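Local coordinates for isomerase (Escherichia coli, PDB 5VHU) that probably interconverts arabinose 5-phosphate and its ketose isomer ribulose 5-phosphate, as a homotetrameric sugar isomerase of the SIS family, at the interface of chains A and B and the interface of chains A and C. Coordinates in Å, arbitrary orientation; residue numbers count along the deposited sequence, not the author numbering. Chains: chain A/B/C, Isomerase.

Contact 1: the interface of chains A and B. Residues chain A 62-63, 66-67; chain B 83-84, 87.
B:Gly83, A:Ala63 and B:Met87 bury the most surface where the C-terminal half of helix 52-67 of chain A meets the end of helix 77-84 and the following 3-10 turn 85-87 of chain B. Chain A offers a face of small residues, so the partner backbone can come close. B:Gly83, which has no side chain to hold the helices apart, lies against A:Ser67: its CA is 3.8 Å from A:Ser67 CB, and its carbonyl O lies beside A:Ser67 CA. Its positive phi (117°) is readily adopted by glycine. One turn further on, B:Met87 reaches along the helix of chain A. With chi1 at -57° its CG stands beside the backbone N, and the chain then runs fully extended, carrying the thioether past A:Ala66 towards A:Ala63. The methylene CG presses on the methyl CB of A:Ala66 at 3.5 Å, while the terminal methyl CE stops 4.1 Å from A:Ala63 CA. OD1 of the B:Asp84 carboxylate comes alongside the methyl of A:Ala63, 3.8 Å from CB. That same OD1 takes part in a polar link: a water lies 2.6 Å from it and 2.9 Å from the backbone O of A:Ala63, joining the two chains. The carbonyl of A:Ala63 is also bonded within its own helix by the hydroxyl OG of A:Ser67 at 3.2 Å. The hydroxyl approaches the carbonyl from the side, at a C=O...OG angle of 127°, tilted somewhat from the carbonyl plane. This bond holds the serine hydroxyl back on its own helix. Apolar packing and a water bridge thus lie side by side. The patch, with its symmetry twin, helps join two SIS-family subunits across a two-fold axis of the homotetramer.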
loop_
_atom_site.group_PDB
_atom_site.type_symbol
_atom_site.label_atom_id
_atom_site.label_comp_id
_atom_site.label_asym_id
_atom_site.label_seq_id
_atom_site.Cartn_x
_atom_site.Cartn_y
_atom_site.Cartn_z
ATOM N N ALA A 62 5.087 -2.505 -11.897
ATOM C CA ALA A 62 5.459 -3.847 -11.371
ATOM C C ALA A 62 4.297 -4.817 -11.585
ATOM O O ALA A 62 4.500 -5.952 -12.019
ATOM C CB ALA A 62 5.798 -3.734 -9.834
ATOM N N ALA A 63 3.074 -4.346 -11.299
ATOM C CA ALA A 63 1.861 -5.204 -11.460
ATOM C C ALA A 63 1.657 -5.617 -12.950
ATOM O O ALA A 63 1.406 -6.797 -13.253
ATOM C CB ALA A 63 0.616 -4.491 -10.906
ATOM N N ALA A 66 4.311 -8.198 -14.038
ATOM C CA ALA A 66 3.977 -9.524 -13.502
ATOM C C ALA A 66 2.791 -10.186 -14.210
ATOM O O ALA A 66 2.867 -11.385 -14.552
ATOM C CB ALA A 66 3.659 -9.437 -11.982
ATOM N N SER A 67 1.762 -9.399 -14.475
ATOM C CA SER A 67 0.499 -9.926 -15.025
ATOM C C SER A 67 0.691 -10.336 -16.479
ATOM O O SER A 67 -0.141 -11.084 -17.029
ATOM C CB SER A 67 -0.611 -8.898 -14.925
ATOM O OG SER A 67 -0.306 -7.787 -15.726
ATOM N N GLY B 83 -3.849 -10.515 -11.443
ATOM C CA GLY B 83 -2.587 -10.493 -12.126
ATOM C C GLY B 83 -1.370 -10.693 -11.251
ATOM O O GLY B 83 -0.339 -11.165 -11.738
ATOM N N ASP B 84 -1.457 -10.332 -9.951
ATOM C CA ASP B 84 -0.242 -10.329 -9.137
ATOM C C ASP B 84 0.206 -11.761 -8.798
ATOM O O ASP B 84 1.300 -11.927 -8.277
ATOM C CB ASP B 84 -0.403 -9.497 -7.825
ATOM C CG ASP B 84 -0.510 -8.026 -8.038
ATOM O OD1 ASP B 84 -0.731 -7.550 -9.162
ATOM O OD2 ASP B 84 -0.351 -7.259 -7.039
ATOM N N MET B 87 3.644 -12.504 -9.819
ATOM C CA MET B 87 4.827 -12.222 -8.991
ATOM C C MET B 87 5.503 -13.455 -8.379
ATOM O O MET B 87 6.686 -13.382 -8.015
ATOM C CB MET B 87 4.488 -11.195 -7.884
ATOM C CG MET B 87 3.935 -9.918 -8.510
ATOM S SD MET B 87 3.490 -8.768 -7.200
ATOM C CE MET B 87 3.030 -7.351 -8.230
HETATM O O HOH W 1 -0.872 -7.756 -11.775
#

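Contact 2: the interface of chains A and C. Residues chain A 25, 29, 163-164, 167; chain C 10, 13-14.
C:Met14, on the N-terminal helix 3-25 of chain C, inserts its side chain between two helices of chain A, with A:Ile25 on one flank and A:Val163, A:Val164 and A:Ala167 of helix 156-175 on the other. The chain leaves extended through CG and SD, then turns at the sulfur (chi3 68°), which swings CE towards the valines. There CE meets CG2 of A:Val164 at 3.7 Å; the two side chains run alongside each other and point the same way. A:Ile25 comes from the opposite direction and slides past the methionine, its CG1 touching both CB and CE and its CD1 lying 3.8 Å from CB. A:Val163 is set at a slant to the methionine, and its CG1, anti to the backbone N (chi1 174°), lies 3.9 Å from C:Met14 CA. A:Ala167 allows close approach of the helix backbones: its methyl is 3.6 Å from C:Met14 CG and 3.5 Å from the carbonyl O of C:Ile10. The methyl also meets C:Phe13 CB at 3.8 Å, while the A:Ala167 carbonyl O lies obliquely above the plane of the phenyl ring, near CD2. The side chains of A:Leu29 and C:Ile10 meet more loosely, with CD1 of the leucine 4.4 Å from CG2 of the isoleucine. This hydrophobic knob-in-groove packing docks the N-terminal helix of one subunit on its neighbour and, with its two-fold twin, helps assemble the homotetramer.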
loop_
_atom_site.group_PDB
_atom_site.type_symbol
_atom_site.label_atom_id
_atom_site.label_comp_id
_atom_site.label_asym_id
_atom_site.label_seq_id
_atom_site.Cartn_x
_atom_site.Cartn_y
_atom_site.Cartn_z
ATOM N N ILE A 25 7.375 9.473 -28.064
ATOM C CA ILE A 25 7.177 8.567 -29.227
ATOM C C ILE A 25 8.001 9.090 -30.438
ATOM O O ILE A 25 8.497 8.305 -31.216
ATOM C CB ILE A 25 5.692 8.449 -29.620
ATOM C CG1 ILE A 25 4.905 7.754 -28.501
ATOM C CG2 ILE A 25 5.507 7.619 -30.887
ATOM C CD1 ILE A 25 3.395 7.716 -28.752
ATOM N N LEU A 29 14.687 6.899 -28.702
ATOM C CA LEU A 29 14.611 5.793 -27.713
ATOM C C LEU A 29 15.816 4.855 -27.856
ATOM O O LEU A 29 15.685 3.627 -27.757
ATOM C CB LEU A 29 13.268 4.996 -27.869
ATOM C CG LEU A 29 11.982 5.827 -27.763
ATOM C CD1 LEU A 29 10.781 4.883 -27.802
ATOM C CD2 LEU A 29 11.972 6.716 -26.506
ATOM N N VAL A 163 3.235 5.242 -19.693
ATOM C CA VAL A 163 3.074 4.792 -21.095
ATOM C C VAL A 163 4.329 4.046 -21.530
ATOM O O VAL A 163 4.222 2.958 -22.134
ATOM C CB VAL A 163 2.764 5.971 -22.039
ATOM C CG1 VAL A 163 2.750 5.518 -23.531
ATOM C CG2 VAL A 163 1.392 6.546 -21.679
ATOM N N VAL A 164 5.493 4.606 -21.213
ATOM C CA VAL A 164 6.777 3.991 -21.601
ATOM C C VAL A 164 6.889 2.591 -20.947
ATOM O O VAL A 164 7.147 1.580 -21.642
ATOM C CB VAL A 164 7.978 4.879 -21.188
ATOM C CG1 VAL A 164 9.267 4.048 -21.225
ATOM C CG2 VAL A 164 8.036 6.078 -22.118
ATOM N N ALA A 167 4.572 -0.077 -22.368
ATOM C CA ALA A 167 5.040 -0.569 -23.686
ATOM C C ALA A 167 6.194 -1.527 -23.536
ATOM O O ALA A 167 6.272 -2.516 -24.278
ATOM C CB ALA A 167 5.409 0.622 -24.541
ATOM N N ILE C 10 8.047 -1.262 -29.351
ATOM C CA ILE C 10 7.758 -0.379 -28.202
ATOM C C ILE C 10 6.897 0.832 -28.612
ATOM O O ILE C 10 5.896 1.112 -27.984
ATOM C CB ILE C 10 9.079 0.027 -27.497
ATOM C CG1 ILE C 10 9.714 -1.224 -26.864
ATOM C CG2 ILE C 10 8.872 1.181 -26.522
ATOM C CD1 ILE C 10 11.214 -1.076 -26.564
ATOM N N PHE C 13 3.095 0.054 -29.106
ATOM C CA PHE C 13 2.235 -0.030 -27.921
ATOM C C PHE C 13 1.969 1.390 -27.389
ATOM O O PHE C 13 0.873 1.671 -26.870
ATOM C CB PHE C 13 2.874 -0.928 -26.853
ATOM C CG PHE C 13 2.959 -2.371 -27.259
ATOM C CD1 PHE C 13 1.805 -3.093 -27.535
ATOM C CD2 PHE C 13 4.189 -2.992 -27.347
ATOM C CE1 PHE C 13 1.887 -4.463 -27.894
ATOM C CE2 PHE C 13 4.287 -4.366 -27.682
ATOM C CZ PHE C 13 3.121 -5.076 -27.985
ATOM N N MET C 14 3.011 2.238 -27.415
ATOM C CA MET C 14 2.868 3.630 -26.940
ATOM C C MET C 14 1.833 4.355 -27.765
ATOM O O MET C 14 1.016 5.108 -27.253
ATOM C CB MET C 14 4.182 4.401 -27.007
ATOM C CG MET C 14 5.261 3.859 -26.064
ATOM S SD MET C 14 6.716 4.933 -26.024
ATOM C CE MET C 14 6.142 6.411 -25.239
#

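The centres of contact 1 and contact 2 lie about 19 Å apart, and they share no residue. Chain A therefore serves two neighbours at once through different elements: helix 52-67 faces chain B in contact 1, whereas the end of helix 3-25, the stretch after it and helix 156-175 receive chain C in contact 2. Contact 2 hides more surface, and helix 3-25 serves both of its sides, with its end in chain A and its earlier part in chain C, as two-fold symmetry allows. Each contact belongs to its own two-fold symmetric interface, and together such interfaces can join pairs of subunits into the tetramer.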